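Local atomic coordinates of exopolygalacturonase (Yersinia enterocolitica, PDB entry 2UVF), a protein that probably hydrolyses polygalacturonan from the chain end as a family 28 glycoside hydrolase, and binds digalacturonic acid. Residues W57-D62 against K109-N114; L452-V457 against F482-M487. All blocks are in the same frame, centred on the assembly; numbering follows the deposited sequence.

Interaction 1 (W57-D62 against K109-N114); sequences WKAPED and KIVMQN
Trp57 has chi1 at 56°, with CG in the crowded position between backbone N and carbonyl carbon, while Gln113 sets CG beside its own backbone N (chi1 -66°) and then runs extended to its amide. Both residues sit in the fibronectin type III domain, where the end of strand 53-58 pairs antiparallel with the chain entering strand 114-117. The indole lies flat against the backbone of 113-114. CA of Gln113 makes a CH-pi contact 3.9 Å from the centroid of the Trp57 five-membered ring, and the Gln113 carbonyl oxygen rests over the same face. That oxygen also accepts a clearly bent hydrogen bond from Trp57 N at 3.2 Å. Tyr69 of strand 66-73 meets the indole as well, its ring inclined to it.

Beyond the strand end, Ala59 CB touches both the Val111 CG2 methyl and Gln113 CG, 3.8 Å from each. The buried Gln113 amide nitrogen has two acceptors, the second being OE2 of Glu454 in the catalytic domain. Within its own domain, Gln113 NE2 donates a hydrogen bond to Trp57 O at 3.3 Å, in the amide plane and on a carbonyl lone pair, with an almost straight N-H...O angle of 174°.

Interaction 2 (L452-V457 against F482-M487); sequences LAENNV and FRNNAM
Glu454 OE1 is gripped by two nitrogens of one guanidinium: Arg483 NE and Arg483 NH2 each donate to it, both at 3.2 Å. The carboxylate oxygen lies in the guanidinium plane, whereas the arginine meets it from above the carboxylate plane, the two groups being turned 45° apart. Both side chains leave the backbone in the crowded position between N and carbonyl carbon (chi1 52° for Glu454, 70° for Arg483) and then extend side by side in the same direction. Leu452 crosses the Arg483 side chain obliquely and lays CD1 over one guanidinium face, 3.8 Å from Arg483 NE. The other carboxylate oxygen, OE2, is held by Trp425 NE1 and by Gln113 NE2 from the fibronectin domain.

These residues belong to successive parallel strands of the right-handed beta-helix of family 28. Arg483 N donates to Ala453 O at 3.0 Å, and past the corner Ala486 N donates to Asn456 O at 3.1 Å. Asn455 and Asn484 turn that corner, both with positive phi, and their side chains lie alongside each other. Asn456 and Asn485 likewise lie side by side, pointing the same way, an arrangement reminiscent of the asparagine stacks of parallel beta-helices. The Asn456 amide is also tied to Leu426 O and Asn429, and Asn484 OD1 to Asn526. On the Phe482 side, Ala453 CB packs against Phe482 CD1 at 4.1 Å. After the corner, Val457 CG2 approaches Ala486 CB, with Phe98 and Tyr99 of helix 92-100 covering both residues.

With one oxygen paired to arginine and the other taking two N-H donors, the buried Glu454 is probably ionised, its charge balanced locally and its carboxylate fixed in rotation.

Overall arrangement
From the N terminus the chain first builds the fibronectin type III domain, where interaction 1 closes a 46-residue excursion through strands 66-73 and 76-80 and helices 81-88 and 92-100. The beta-helix follows, and interaction 2 closes a shorter, helix-free circuit of 24 residues between strands 448-459 and 476-490. The two closures come in series, neither nested nor crossed, yet their centres lie only about 10 Å apart. Polar bridges span the domain boundary, among them a probable hydrogen bond from Asn484 ND2 to Glu61 O at 3.2 Å. Together the contacts dock the N-terminal domain against the beta-helix wall.

Interaction 1 (W57-D62 against K109-N114)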
ATOM      1  N   TRP A  57       8.994  -4.018  15.383  1.00 32.94           N
ATOM      2  CA  TRP A  57       9.517  -5.320  15.765  1.00 34.03           C
ATOM      3  C   TRP A  57       8.592  -6.354  15.207  1.00 34.94           C
ATOM      4  O   TRP A  57       7.433  -6.042  14.915  1.00 35.22           O
ATOM      5  CB  TRP A  57       9.588  -5.476  17.310  1.00 33.20           C
ATOM      6  CG  TRP A  57       8.274  -5.256  18.000  1.00 32.17           C
ATOM      7  CD1 TRP A  57       7.308  -6.198  18.258  1.00 32.25           C
ATOM      8  CD2 TRP A  57       7.764  -4.008  18.508  1.00 31.72           C
ATOM      9  NE1 TRP A  57       6.228  -5.607  18.881  1.00 32.06           N
ATOM     10  CE2 TRP A  57       6.486  -4.271  19.059  1.00 31.49           C
ATOM     11  CE3 TRP A  57       8.262  -2.695  18.547  1.00 30.75           C
ATOM     12  CZ2 TRP A  57       5.697  -3.266  19.639  1.00 32.23           C
ATOM     13  CZ3 TRP A  57       7.467  -1.692  19.132  1.00 32.09           C
ATOM     14  CH2 TRP A  57       6.204  -1.988  19.669  1.00 31.12           C
ATOM     15  N   LYS A  58       9.096  -7.577  15.077  1.00 36.39           N
ATOM     16  CA  LYS A  58       8.269  -8.741  14.757  1.00 38.37           C
ATOM     17  C   LYS A  58       7.381  -9.263  15.905  1.00 39.49           C
ATOM     18  O   LYS A  58       7.821  -9.433  17.061  1.00 40.17           O
ATOM     19  CB  LYS A  58       9.139  -9.875  14.220  1.00 37.88           C
ATOM     20  CG  LYS A  58       9.695  -9.589  12.824  1.00 39.17           C
ATOM     21  CD  LYS A  58      10.514 -10.764  12.253  1.00 39.94           C
ATOM     22  CE  LYS A  58       9.663 -11.994  11.924  1.00 41.38           C
ATOM     23  NZ  LYS A  58       8.642 -11.697  10.893  1.00 43.35           N
ATOM     24  N   ALA A  59       6.118  -9.493  15.573  1.00 40.68           N
ATOM     25  CA  ALA A  59       5.223 -10.301  16.387  1.00 41.03           C
ATOM     26  C   ALA A  59       5.257 -11.684  15.755  1.00 41.47           C
ATOM     27  O   ALA A  59       5.403 -11.778  14.534  1.00 42.53           O
ATOM     28  CB  ALA A  59       3.811  -9.728  16.350  1.00 40.98           C
ATOM     29  N   PRO A  60       5.140 -12.762  16.568  1.00 41.59           N
ATOM     30  CA  PRO A  60       5.179 -14.129  16.039  1.00 41.52           C
ATOM     31  C   PRO A  60       3.895 -14.580  15.334  1.00 42.11           C
ATOM     32  O   PRO A  60       2.892 -13.854  15.318  1.00 41.79           O
ATOM     33  CB  PRO A  60       5.415 -14.985  17.297  1.00 41.79           C
ATOM     34  CG  PRO A  60       4.877 -14.204  18.418  1.00 40.97           C
ATOM     35  CD  PRO A  60       4.983 -12.744  18.042  1.00 41.60           C
ATOM     36  N   GLU A  61       3.929 -15.787  14.775  1.00 42.57           N
ATOM     37  CA  GLU A  61       2.780 -16.364  14.078  1.00 43.63           C
ATOM     38  C   GLU A  61       1.541 -16.488  14.975  1.00 44.04           C
ATOM     39  O   GLU A  61       0.413 -16.253  14.539  1.00 43.77           O
ATOM     40  CB  GLU A  61       3.164 -17.734  13.545  1.00 43.79           C
ATOM     41  CG  GLU A  61       2.172 -18.367  12.602  1.00 44.89           C
ATOM     42  CD  GLU A  61       2.725 -19.634  11.996  1.00 47.12           C
ATOM     43  OE1 GLU A  61       3.120 -20.542  12.766  1.00 50.73           O
ATOM     44  OE2 GLU A  61       2.775 -19.731  10.753  1.00 47.45           O
ATOM     45  N   ASP A  62       1.774 -16.858  16.230  1.00 44.75           N
ATOM     46  CA  ASP A  62       0.720 -17.164  17.194  1.00 45.04           C
ATOM     47  C   ASP A  62       0.788 -16.148  18.326  1.00 44.88           C
ATOM     48  O   ASP A  62       1.723 -16.177  19.138  1.00 45.09           O
ATOM     49  CB  ASP A  62       0.929 -18.593  17.720  1.00 45.36           C
ATOM     50  CG  ASP A  62      -0.059 -18.993  18.826  1.00 46.50           C
ATOM     51  OD1 ASP A  62      -1.102 -18.320  19.040  1.00 45.49           O
ATOM     52  OD2 ASP A  62       0.227 -20.009  19.489  1.00 47.39           O
ATOM     53  N   LYS A 109      -7.974 -10.887  17.245  1.00 32.34           N
ATOM     54  CA  LYS A 109      -7.451  -9.664  17.853  1.00 32.75           C
ATOM     55  C   LYS A 109      -5.986  -9.452  17.476  1.00 32.13           C
ATOM     56  O   LYS A 109      -5.109 -10.209  17.871  1.00 32.57           O
ATOM     57  CB  LYS A 109      -7.622  -9.674  19.382  1.00 33.91           C
ATOM     58  CG  LYS A 109      -9.070  -9.899  19.880  1.00 35.41           C
ATOM     59  CD  LYS A 109      -9.032 -10.557  21.282  1.00 39.70           C
ATOM     60  CE  LYS A 109     -10.402 -11.075  21.746  1.00 39.57           C
ATOM     61  NZ  LYS A 109     -10.750 -12.400  21.143  1.00 39.58           N
ATOM     62  N   ILE A 110      -5.731  -8.395  16.716  1.00 31.95           N
ATOM     63  CA  ILE A 110      -4.383  -8.064  16.276  1.00 30.63           C
ATOM     64  C   ILE A 110      -3.566  -7.447  17.415  1.00 30.87           C
ATOM     65  O   ILE A 110      -4.118  -6.960  18.392  1.00 30.83           O
ATOM     66  CB  ILE A 110      -4.408  -7.166  15.005  1.00 30.86           C
ATOM     67  CG1 ILE A 110      -4.983  -5.777  15.304  1.00 29.93           C
ATOM     68  CG2 ILE A 110      -5.205  -7.852  13.881  1.00 29.93           C
ATOM     69  CD1 ILE A 110      -4.660  -4.720  14.253  1.00 29.63           C
ATOM     70  N   VAL A 111      -2.246  -7.485  17.280  1.00 30.99           N
ATOM     71  CA  VAL A 111      -1.351  -6.844  18.229  1.00 30.81           C
ATOM     72  C   VAL A 111      -0.589  -5.703  17.549  1.00 31.21           C
ATOM     73  O   VAL A 111      -0.393  -5.715  16.330  1.00 30.92           O
ATOM     74  CB  VAL A 111      -0.395  -7.883  18.890  1.00 31.22           C
ATOM     75  CG1 VAL A 111      -1.201  -8.882  19.770  1.00 29.62           C
ATOM     76  CG2 VAL A 111       0.468  -8.631  17.831  1.00 30.97           C
ATOM     77  N   MET A 112      -0.194  -4.698  18.325  1.00 31.80           N
ATOM     78  CA  MET A 112       0.646  -3.606  17.800  1.00 32.46           C
ATOM     79  C   MET A 112       2.120  -4.020  17.707  1.00 32.87           C
ATOM     80  O   MET A 112       2.604  -4.807  18.524  1.00 33.35           O
ATOM     81  CB  MET A 112       0.470  -2.320  18.613  1.00 32.44           C
ATOM     82  CG  MET A 112      -0.972  -1.771  18.642  1.00 31.76           C
ATOM     83  SD  MET A 112      -1.598  -1.087  17.059  1.00 32.15           S
ATOM     84  CE  MET A 112      -2.493  -2.479  16.404  1.00 30.25           C
ATOM     85  N   GLN A 113       2.811  -3.499  16.686  1.00 33.10           N
ATOM     86  CA  GLN A 113       4.210  -3.841  16.372  1.00 32.17           C
ATOM     87  C   GLN A 113       5.030  -2.558  16.167  1.00 33.14           C
ATOM     88  O   GLN A 113       6.131  -2.591  15.634  1.00 33.42           O
ATOM     89  CB  GLN A 113       4.279  -4.688  15.108  1.00 32.04           C
ATOM     90  CG  GLN A 113       3.641  -6.066  15.216  1.00 30.62           C
ATOM     91  CD  GLN A 113       3.590  -6.785  13.890  1.00 31.27           C
ATOM     92  OE1 GLN A 113       2.515  -7.074  13.361  1.00 27.77           O
ATOM     93  NE2 GLN A 113       4.754  -7.087  13.344  1.00 28.36           N
ATOM     94  N   ASN A 114       4.478  -1.425  16.585  1.00 33.59           N
ATOM     95  CA  ASN A 114       5.149  -0.137  16.434  1.00 34.29           C
ATOM     96  C   ASN A 114       4.954   0.736  17.662  1.00 35.18           C
ATOM     97  O   ASN A 114       3.933   0.634  18.342  1.00 36.30           O
ATOM     98  CB  ASN A 114       4.689   0.600  15.157  1.00 33.20           C
ATOM     99  CG  ASN A 114       3.286   1.179  15.280  1.00 33.01           C
ATOM    100  OD1 ASN A 114       2.297   0.484  15.011  1.00 32.22           O
ATOM    101  ND2 ASN A 114       3.191   2.464  15.668  1.00 26.02           N
TER

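Interaction 2 (L452-V457 against F482-M487)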
ATOM      1  N   LEU A 452       4.826 -10.210   3.574  1.00 29.50           N
ATOM      2  CA  LEU A 452       4.144 -10.528   4.853  1.00 29.23           C
ATOM      3  C   LEU A 452       3.116  -9.471   5.311  1.00 28.74           C
ATOM      4  O   LEU A 452       3.476  -8.357   5.688  1.00 29.37           O
ATOM      5  CB  LEU A 452       5.165 -10.857   5.980  1.00 29.00           C
ATOM      6  CG  LEU A 452       4.611 -11.126   7.395  1.00 28.70           C
ATOM      7  CD1 LEU A 452       3.648 -12.312   7.427  1.00 25.58           C
ATOM      8  CD2 LEU A 452       5.711 -11.311   8.426  1.00 27.96           C
ATOM      9  N   ALA A 453       1.836  -9.840   5.286  1.00 28.37           N
ATOM     10  CA  ALA A 453       0.746  -8.952   5.716  1.00 27.34           C
ATOM     11  C   ALA A 453       0.094  -9.460   7.030  1.00 26.77           C
ATOM     12  O   ALA A 453      -0.699 -10.408   7.029  1.00 25.50           O
ATOM     13  CB  ALA A 453      -0.298  -8.795   4.587  1.00 26.71           C
ATOM     14  N   GLU A 454       0.436  -8.816   8.147  1.00 26.78           N
ATOM     15  CA  GLU A 454      -0.014  -9.278   9.468  1.00 26.74           C
ATOM     16  C   GLU A 454      -0.556  -8.152  10.305  1.00 26.12           C
ATOM     17  O   GLU A 454      -0.098  -7.029  10.215  1.00 26.27           O
ATOM     18  CB  GLU A 454       1.124  -9.977  10.233  1.00 26.99           C
ATOM     19  CG  GLU A 454       2.421  -9.159  10.334  1.00 26.15           C
ATOM     20  CD  GLU A 454       3.466  -9.832  11.189  1.00 28.21           C
ATOM     21  OE1 GLU A 454       3.182 -10.940  11.697  1.00 33.30           O
ATOM     22  OE2 GLU A 454       4.571  -9.258  11.349  1.00 26.47           O
ATOM     23  N   ASN A 455      -1.520  -8.484  11.149  1.00 26.56           N
ATOM     24  CA  ASN A 455      -1.990  -7.594  12.213  1.00 25.73           C
ATOM     25  C   ASN A 455      -2.620  -6.340  11.614  1.00 25.56           C
ATOM     26  O   ASN A 455      -2.315  -5.210  12.019  1.00 25.30           O
ATOM     27  CB  ASN A 455      -0.872  -7.285  13.242  1.00 26.05           C
ATOM     28  CG  ASN A 455      -0.491  -8.505  14.106  1.00 26.00           C
ATOM     29  OD1 ASN A 455       0.642  -9.015  14.053  1.00 23.65           O
ATOM     30  ND2 ASN A 455      -1.423  -8.954  14.917  1.00 23.71           N
ATOM     31  N   ASN A 456      -3.516  -6.586  10.650  1.00 24.74           N
ATOM     32  CA  ASN A 456      -4.221  -5.577   9.903  1.00 24.35           C
ATOM     33  C   ASN A 456      -5.712  -5.821  10.115  1.00 24.56           C
ATOM     34  O   ASN A 456      -6.151  -6.940  10.399  1.00 24.11           O
ATOM     35  CB  ASN A 456      -3.916  -5.646   8.375  1.00 24.01           C
ATOM     36  CG  ASN A 456      -2.452  -5.388   8.023  1.00 21.77           C
ATOM     37  OD1 ASN A 456      -1.966  -4.261   8.080  1.00 20.98           O
ATOM     38  ND2 ASN A 456      -1.757  -6.431   7.619  1.00 20.98           N
ATOM     39  N   VAL A 457      -6.490  -4.765   9.946  1.00 24.62           N
ATOM     40  CA  VAL A 457      -7.947  -4.857   9.986  1.00 25.08           C
ATOM     41  C   VAL A 457      -8.520  -4.343   8.652  1.00 25.01           C
ATOM     42  O   VAL A 457      -8.064  -3.324   8.135  1.00 24.52           O
ATOM     43  CB  VAL A 457      -8.511  -4.081  11.231  1.00 25.12           C
ATOM     44  CG1 VAL A 457      -9.875  -3.556  10.982  1.00 25.67           C
ATOM     45  CG2 VAL A 457      -8.512  -4.996  12.441  1.00 25.47           C
ATOM     46  N   PHE A 482      -0.314 -14.196   4.581  1.00 28.92           N
ATOM     47  CA  PHE A 482      -1.419 -13.336   4.951  1.00 28.50           C
ATOM     48  C   PHE A 482      -2.004 -13.891   6.245  1.00 28.27           C
ATOM     49  O   PHE A 482      -2.739 -14.865   6.237  1.00 27.73           O
ATOM     50  CB  PHE A 482      -2.453 -13.323   3.817  1.00 28.10           C
ATOM     51  CG  PHE A 482      -3.590 -12.372   4.031  1.00 27.52           C
ATOM     52  CD1 PHE A 482      -3.558 -11.093   3.468  1.00 26.87           C
ATOM     53  CD2 PHE A 482      -4.701 -12.750   4.781  1.00 25.17           C
ATOM     54  CE1 PHE A 482      -4.619 -10.228   3.643  1.00 28.19           C
ATOM     55  CE2 PHE A 482      -5.751 -11.885   4.950  1.00 24.69           C
ATOM     56  CZ  PHE A 482      -5.710 -10.619   4.383  1.00 25.73           C
ATOM     57  N   ARG A 483      -1.671 -13.249   7.362  1.00 28.57           N
ATOM     58  CA  ARG A 483      -1.941 -13.832   8.679  1.00 28.12           C
ATOM     59  C   ARG A 483      -2.339 -12.811   9.742  1.00 27.82           C
ATOM     60  O   ARG A 483      -2.052 -11.636   9.611  1.00 27.22           O
ATOM     61  CB  ARG A 483      -0.722 -14.652   9.163  1.00 27.83           C
ATOM     62  CG  ARG A 483       0.487 -13.840   9.532  1.00 27.01           C
ATOM     63  CD  ARG A 483       1.498 -14.699  10.240  1.00 29.02           C
ATOM     64  NE  ARG A 483       2.635 -13.940  10.742  1.00 30.67           N
ATOM     65  CZ  ARG A 483       3.865 -14.438  10.903  1.00 31.36           C
ATOM     66  NH1 ARG A 483       4.132 -15.701  10.573  1.00 31.80           N
ATOM     67  NH2 ARG A 483       4.832 -13.663  11.370  1.00 28.73           N
ATOM     68  N   ASN A 484      -2.971 -13.284  10.815  1.00 27.72           N
ATOM     69  CA  ASN A 484      -3.266 -12.424  11.946  1.00 27.14           C
ATOM     70  C   ASN A 484      -3.964 -11.145  11.493  1.00 26.73           C
ATOM     71  O   ASN A 484      -3.612 -10.048  11.900  1.00 26.59           O
ATOM     72  CB  ASN A 484      -1.996 -12.100  12.710  1.00 27.39           C
ATOM     73  CG  ASN A 484      -1.371 -13.317  13.332  1.00 26.89           C
ATOM     74  OD1 ASN A 484      -2.036 -14.333  13.538  1.00 25.26           O
ATOM     75  ND2 ASN A 484      -0.084 -13.225  13.637  1.00 27.22           N
ATOM     76  N   ASN A 485      -4.960 -11.325  10.635  1.00 25.97           N
ATOM     77  CA  ASN A 485      -5.752 -10.227  10.092  1.00 25.27           C
ATOM     78  C   ASN A 485      -7.201 -10.481  10.393  1.00 24.77           C
ATOM     79  O   ASN A 485      -7.663 -11.619  10.309  1.00 24.52           O
ATOM     80  CB  ASN A 485      -5.591 -10.145   8.565  1.00 24.42           C
ATOM     81  CG  ASN A 485      -4.189  -9.819   8.143  1.00 23.66           C
ATOM     82  OD1 ASN A 485      -3.638 -10.440   7.232  1.00 27.92           O
ATOM     83  ND2 ASN A 485      -3.597  -8.854   8.788  1.00 17.69           N
ATOM     84  N   ALA A 486      -7.928  -9.406  10.697  1.00 24.30           N
ATOM     85  CA  ALA A 486      -9.359  -9.494  10.916  1.00 23.74           C
ATOM     86  C   ALA A 486     -10.127  -8.682   9.897  1.00 23.30           C
ATOM     87  O   ALA A 486      -9.754  -7.562   9.576  1.00 22.57           O
ATOM     88  CB  ALA A 486      -9.723  -9.068  12.349  1.00 23.28           C
ATOM     89  N   MET A 487     -11.231  -9.240   9.406  1.00 23.42           N
ATOM     90  CA  MET A 487     -11.947  -8.613   8.306  1.00 23.83           C
ATOM     91  C   MET A 487     -13.456  -8.671   8.472  1.00 23.61           C
ATOM     92  O   MET A 487     -13.987  -9.645   8.985  1.00 23.60           O
ATOM     93  CB  MET A 487     -11.542  -9.249   6.979  1.00 23.82           C
ATOM     94  CG  MET A 487     -10.036  -9.517   6.845  1.00 23.24           C
ATOM     95  SD  MET A 487      -9.487  -9.704   5.130  1.00 27.12           S
ATOM     96  CE  MET A 487      -9.778 -11.399   4.748  1.00 25.79           C
TER